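PDB 6XMB: gSG7 salivary protein from Anopheles stephensi, which blocks contact activation of the host kallikrein-kinin system by preventing reciprocal activation of factor XII and prekallikrein, and weakly inhibits the alternative complement pathway. Local coordinates for residues Thr23-Tyr28 / Thr75-Phe80; Asn38-Pro43 / Lys108-Thr113. All blocks are in the same frame, centred on the assembly; numbering follows the deposited sequence.

Interaction 1 (Thr23-Tyr28 / Thr75-Phe80)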
loop_
_atom_site.group_PDB
_atom_site.type_symbol
_atom_site.label_atom_id
_atom_site.label_comp_id
_atom_site.label_asym_id
_atom_site.label_seq_id
_atom_site.Cartn_x
_atom_site.Cartn_y
_atom_site.Cartn_z
ATOM N N THR A 23 -1.986 3.399 8.762
ATOM C CA THR A 23 -2.477 2.154 9.346
ATOM C C THR A 23 -3.520 1.512 8.443
ATOM O O THR A 23 -3.459 0.320 8.165
ATOM C CB THR A 23 -3.070 2.391 10.740
ATOM O OG1 THR A 23 -2.023 2.525 11.689
ATOM C CG2 THR A 23 -3.936 1.170 11.150
ATOM N N LYS A 24 -4.493 2.300 7.985
ATOM C CA LYS A 24 -5.514 1.790 7.083
ATOM C C LYS A 24 -4.898 1.192 5.812
ATOM O O LYS A 24 -5.361 0.158 5.309
ATOM C CB LYS A 24 -6.486 2.917 6.735
ATOM C CG LYS A 24 -7.706 2.872 7.599
ATOM C CD LYS A 24 -8.027 4.208 8.151
ATOM C CE LYS A 24 -8.767 5.057 7.156
ATOM N NZ LYS A 24 -8.678 6.467 7.640
ATOM N N LYS A 25 -3.843 1.811 5.296
ATOM C CA LYS A 25 -3.188 1.253 4.117
ATOM C C LYS A 25 -2.530 -0.083 4.446
ATOM O O LYS A 25 -2.555 -1.004 3.624
ATOM C CB LYS A 25 -2.177 2.263 3.557
ATOM C CG LYS A 25 -2.845 3.484 2.913
ATOM C CD LYS A 25 -1.859 4.661 2.612
ATOM C CE LYS A 25 -2.595 5.840 1.943
ATOM N NZ LYS A 25 -1.756 7.088 1.671
ATOM N N ALA A 26 -1.972 -0.224 5.659
ATOM C CA ALA A 26 -1.366 -1.493 6.050
ATOM C C ALA A 26 -2.427 -2.568 6.254
ATOM O O ALA A 26 -2.157 -3.759 6.030
ATOM C CB ALA A 26 -0.545 -1.334 7.326
ATOM N N PHE A 27 -3.627 -2.162 6.682
ATOM C CA PHE A 27 -4.753 -3.085 6.758
ATOM C C PHE A 27 -5.154 -3.574 5.366
ATOM O O PHE A 27 -5.444 -4.762 5.189
ATOM C CB PHE A 27 -5.927 -2.399 7.443
ATOM C CG PHE A 27 -7.098 -3.275 7.659
ATOM C CD1 PHE A 27 -7.032 -4.343 8.538
ATOM C CD2 PHE A 27 -8.293 -3.023 7.016
ATOM C CE1 PHE A 27 -8.127 -5.159 8.757
ATOM C CE2 PHE A 27 -9.404 -3.851 7.243
ATOM C CZ PHE A 27 -9.308 -4.904 8.118
ATOM N N TYR A 28 -5.182 -2.665 4.377
ATOM C CA TYR A 28 -5.430 -3.052 2.989
ATOM C C TYR A 28 -4.469 -4.156 2.563
ATOM O O TYR A 28 -4.875 -5.167 1.995
ATOM C CB TYR A 28 -5.294 -1.844 2.028
ATOM C CG TYR A 28 -5.138 -2.362 0.602
ATOM C CD1 TYR A 28 -6.249 -2.664 -0.161
ATOM C CD2 TYR A 28 -3.887 -2.673 0.083
ATOM C CE1 TYR A 28 -6.125 -3.220 -1.408
ATOM C CE2 TYR A 28 -3.749 -3.235 -1.138
ATOM C CZ TYR A 28 -4.877 -3.496 -1.893
ATOM O OH TYR A 28 -4.751 -4.066 -3.128
ATOM N N THR A 75 -6.281 -3.585 -9.077
ATOM C CA THR A 75 -7.679 -3.160 -9.110
ATOM C C THR A 75 -8.275 -3.051 -7.709
ATOM O O THR A 75 -9.137 -2.203 -7.469
ATOM C CB THR A 75 -8.496 -4.142 -9.948
ATOM O OG1 THR A 75 -7.833 -4.338 -11.194
ATOM C CG2 THR A 75 -9.904 -3.619 -10.209
ATOM N N PHE A 76 -7.847 -3.903 -6.779
ATOM C CA PHE A 76 -8.336 -3.790 -5.408
ATOM C C PHE A 76 -7.850 -2.479 -4.789
ATOM O O PHE A 76 -8.654 -1.680 -4.301
ATOM C CB PHE A 76 -7.912 -5.041 -4.607
ATOM C CG PHE A 76 -8.477 -5.127 -3.175
ATOM C CD1 PHE A 76 -9.549 -4.361 -2.762
ATOM C CD2 PHE A 76 -7.905 -5.991 -2.260
ATOM C CE1 PHE A 76 -10.031 -4.452 -1.451
ATOM C CE2 PHE A 76 -8.373 -6.093 -0.962
ATOM C CZ PHE A 76 -9.441 -5.318 -0.550
ATOM N N TYR A 77 -6.555 -2.168 -4.932
ATOM C CA TYR A 77 -6.032 -0.901 -4.399
ATOM C C TYR A 77 -6.665 0.324 -5.045
ATOM O O TYR A 77 -6.807 1.367 -4.386
ATOM C CB TYR A 77 -4.516 -0.797 -4.566
ATOM C CG TYR A 77 -3.963 0.301 -3.671
ATOM C CD1 TYR A 77 -4.023 0.171 -2.280
ATOM C CD2 TYR A 77 -3.437 1.473 -4.196
ATOM C CE1 TYR A 77 -3.549 1.163 -1.449
ATOM C CE2 TYR A 77 -2.957 2.474 -3.375
ATOM C CZ TYR A 77 -3.018 2.312 -1.995
ATOM O OH TYR A 77 -2.555 3.281 -1.141
ATOM N N ALA A 78 -7.003 0.247 -6.338
ATOM C CA ALA A 78 -7.701 1.359 -6.970
ATOM C C ALA A 78 -9.088 1.542 -6.371
ATOM O O ALA A 78 -9.511 2.668 -6.102
ATOM C CB ALA A 78 -7.781 1.143 -8.484
ATOM N N GLY A 79 -9.806 0.446 -6.130
ATOM C CA GLY A 79 -11.110 0.565 -5.499
ATOM C C GLY A 79 -11.022 1.098 -4.082
ATOM O O GLY A 79 -11.875 1.874 -3.645
ATOM N N PHE A 80 -9.986 0.689 -3.347
ATOM C CA PHE A 80 -9.811 1.153 -1.974
ATOM C C PHE A 80 -9.457 2.632 -1.929
ATOM O O PHE A 80 -9.803 3.324 -0.965
ATOM C CB PHE A 80 -8.734 0.304 -1.288
ATOM C CG PHE A 80 -8.382 0.744 0.105
ATOM C CD1 PHE A 80 -9.323 0.705 1.125
ATOM C CD2 PHE A 80 -7.087 1.156 0.407
ATOM C CE1 PHE A 80 -8.993 1.092 2.425
ATOM C CE2 PHE A 80 -6.746 1.552 1.708
ATOM C CZ PHE A 80 -7.701 1.516 2.713
#
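Tyr28 reaches from helix 6-49 into three aromatic side chains of helix 59-80, where the two short segments run roughly antiparallel (147°) with axes 11.6 Å apart. Its CG stands anti to the backbone N (chi1 163°), which directs the ring toward helix 59-80. CB comes first and lies over the face of Phe80, 4.1 Å from the ring centroid, a CH-pi contact. Beyond it the Tyr28 and Phe80 rings are close to parallel but slide past each other with little overlap. Midway, one face of the Tyr28 ring takes the edge of Tyr77, whose CD1 sits over the ring centre, 3.5 Å above the plane. Further out, CE1 of Tyr28 points at the face of Phe76 and lies 3.4 Å from CD2 of Phe76, an edge-to-face pair with planes at 55°. At the tip, Tyr28 OH comes within 3.2 Å of Tyr77 N, but the angle is too poor for a hydrogen bond; the hydroxyl bonds instead to Glu73 of the same helix 59-80. The extended chain of Lys25 crosses Tyr77 obliquely, its CE 4.0 Å from Tyr77 OH, and NZ forms a salt bridge with Glu73 of the second subunit. With no hydrogen bond between the segments, the contact is an aromatic cluster held by ring packing, and the hydroxyl at the tip of the buried Tyr28 is satisfied from just outside it.

Interaction 2 (Asn38-Pro43 / Lys108-Thr113); sequences NQLRNP and KLAAST
This is a small, buried apolar helix-helix contact beside the second subunit, joining the later part of helix 6-49 to the last turns of helix 92-116. The segments run nearly parallel, at 28° with axes 8.6 Å apart, and Ala110 is the point of closest packing: its CA lies 5.0 Å from the CA of Leu40. The methyl of Ala110 faces the partner helix and its CB comes 3.2 Å from Gln39 O. Leu40, with CG anti to the backbone N (chi1 -177°), sends CD1 against Ala110 CA at 3.6 Å. Its other methyl, CD2, meets CD2 of Leu109 at 4.1 Å as the two leucines cross obliquely. Leu40 also packs on Phe15 of the second subunit. Within helix 92-116, Leu109 O accepts both the backbone N and, at 2.6 Å, the OG1 of Thr113, so this buried hydroxyl is satisfied within its own helix. Helix 6-49 is irregular here, with a pi-type turn at 38-41 and a kink at Pro43, whose nitrogen has no bond to the preceding turn. The near-parallel course and close axes make this the first-to-third helix contact of a three-helix bundle, with the middle helix 59-80 reached through Val69, on which Leu40 packs.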
loop_
_atom_site.group_PDB
_atom_site.type_symbol
_atom_site.label_atom_id
_atom_site.label_comp_id
_atom_site.label_asym_id
_atom_site.label_seq_id
_atom_site.Cartn_x
_atom_site.Cartn_y
_atom_site.Cartn_z
ATOM N N ASN A 38 -6.143 -17.456 1.063
ATOM C CA ASN A 38 -7.368 -18.201 1.324
ATOM C C ASN A 38 -8.064 -18.642 0.044
ATOM O O ASN A 38 -8.497 -19.793 -0.055
ATOM C CB ASN A 38 -8.313 -17.361 2.176
ATOM C CG ASN A 38 -7.789 -17.157 3.593
ATOM O OD1 ASN A 38 -7.012 -17.960 4.096
ATOM N ND2 ASN A 38 -8.202 -16.074 4.224
ATOM N N GLN A 39 -8.219 -17.738 -0.929
ATOM C CA GLN A 39 -8.951 -18.046 -2.156
ATOM C C GLN A 39 -8.093 -18.693 -3.228
ATOM O O GLN A 39 -8.640 -19.231 -4.194
ATOM C CB GLN A 39 -9.570 -16.787 -2.750
ATOM C CG GLN A 39 -10.223 -15.890 -1.745
ATOM C CD GLN A 39 -11.482 -16.487 -1.194
ATOM O OE1 GLN A 39 -12.306 -17.021 -1.939
ATOM N NE2 GLN A 39 -11.637 -16.429 0.124
ATOM N N LEU A 40 -6.773 -18.650 -3.107
ATOM C CA LEU A 40 -5.957 -19.045 -4.241
ATOM C C LEU A 40 -4.904 -20.063 -3.843
ATOM O O LEU A 40 -4.881 -21.171 -4.381
ATOM C CB LEU A 40 -5.300 -17.814 -4.871
ATOM C CG LEU A 40 -4.470 -18.071 -6.125
ATOM C CD1 LEU A 40 -5.356 -18.604 -7.221
ATOM C CD2 LEU A 40 -3.779 -16.800 -6.599
ATOM N N ARG A 41 -4.023 -19.698 -2.913
ATOM C CA ARG A 41 -2.943 -20.601 -2.536
ATOM C C ARG A 41 -3.495 -21.904 -1.980
ATOM O O ARG A 41 -3.146 -22.993 -2.450
ATOM C CB ARG A 41 -2.024 -19.923 -1.520
ATOM C CG ARG A 41 -0.848 -20.782 -1.059
ATOM C CD ARG A 41 -0.232 -20.212 0.223
ATOM N NE ARG A 41 -1.077 -20.489 1.383
ATOM C CZ ARG A 41 -0.925 -19.926 2.580
ATOM N NH1 ARG A 41 0.038 -19.042 2.783
ATOM N NH2 ARG A 41 -1.743 -20.243 3.578
ATOM N N ASN A 42 -4.388 -21.817 -1.001
ATOM C CA ASN A 42 -4.819 -23.031 -0.312
ATOM C C ASN A 42 -5.557 -23.993 -1.223
ATOM O O ASN A 42 -5.156 -25.172 -1.284
ATOM C CB ASN A 42 -5.657 -22.666 0.915
ATOM C CG ASN A 42 -4.818 -22.131 2.047
ATOM O OD1 ASN A 42 -3.651 -22.498 2.206
ATOM N ND2 ASN A 42 -5.411 -21.264 2.855
ATOM N N PRO A 43 -6.594 -23.599 -1.967
ATOM C CA PRO A 43 -7.222 -24.569 -2.875
ATOM C C PRO A 43 -6.269 -25.119 -3.927
ATOM O O PRO A 43 -6.403 -26.283 -4.312
ATOM C CB PRO A 43 -8.375 -23.778 -3.499
ATOM C CG PRO A 43 -8.023 -22.351 -3.284
ATOM C CD PRO A 43 -7.291 -22.298 -1.999
ATOM N N LYS A 108 -12.366 -17.171 -8.902
ATOM C CA LYS A 108 -12.400 -17.560 -10.305
ATOM C C LYS A 108 -11.002 -17.911 -10.802
ATOM O O LYS A 108 -10.831 -18.872 -11.556
ATOM C CB LYS A 108 -13.028 -16.447 -11.145
ATOM N N LEU A 109 -9.979 -17.164 -10.372
ATOM C CA LEU A 109 -8.635 -17.454 -10.868
ATOM C C LEU A 109 -8.148 -18.808 -10.372
ATOM O O LEU A 109 -7.465 -19.536 -11.100
ATOM C CB LEU A 109 -7.658 -16.354 -10.457
ATOM C CG LEU A 109 -6.178 -16.673 -10.713
ATOM C CD1 LEU A 109 -5.931 -16.924 -12.198
ATOM C CD2 LEU A 109 -5.323 -15.530 -10.232
ATOM N N ALA A 110 -8.481 -19.161 -9.127
ATOM C CA ALA A 110 -8.069 -20.456 -8.601
ATOM C C ALA A 110 -8.688 -21.604 -9.388
ATOM O O ALA A 110 -8.119 -22.700 -9.442
ATOM C CB ALA A 110 -8.443 -20.569 -7.126
ATOM N N ALA A 111 -9.850 -21.371 -9.997
ATOM C CA ALA A 111 -10.525 -22.410 -10.766
ATOM C C ALA A 111 -9.870 -22.603 -12.126
ATOM O O ALA A 111 -9.570 -23.735 -12.524
ATOM C CB ALA A 111 -12.003 -22.060 -10.929
ATOM N N SER A 112 -9.643 -21.506 -12.855
ATOM C CA SER A 112 -9.015 -21.600 -14.169
ATOM C C SER A 112 -7.557 -22.025 -14.064
ATOM O O SER A 112 -7.036 -22.673 -14.978
ATOM C CB SER A 112 -9.124 -20.265 -14.901
ATOM O OG SER A 112 -8.283 -19.283 -14.321
ATOM N N THR A 113 -6.880 -21.657 -12.971
ATOM C CA THR A 113 -5.527 -22.150 -12.737
ATOM C C THR A 113 -5.531 -23.651 -12.496
ATOM O O THR A 113 -4.641 -24.366 -12.971
ATOM C CB THR A 113 -4.894 -21.426 -11.544
ATOM O OG1 THR A 113 -5.004 -20.016 -11.735
ATOM C CG2 THR A 113 -3.438 -21.790 -11.413
#

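Both contacts use the long helix 6-49, which pairs with helix 59-80 in interaction 1 and, further along, with helix 92-116 in interaction 2. Their centres lie 21 Å apart and their nearest atoms about 10 Å, so they do not touch. In sequence the segments alternate, 23-28, 38-43, 75-80, 108-113, because the earlier part of helix 6-49 meets helix 59-80 and the later part meets helix 92-116. Helix 59-80 runs largely against helix 6-49 and helix 92-116 largely along it, giving an up-down-up three-helix bundle in this Aegyptin C-terminal domain. Both contacts border the second subunit, through Lys25 and Leu40 of helix 6-49 and Tyr77 of helix 59-80.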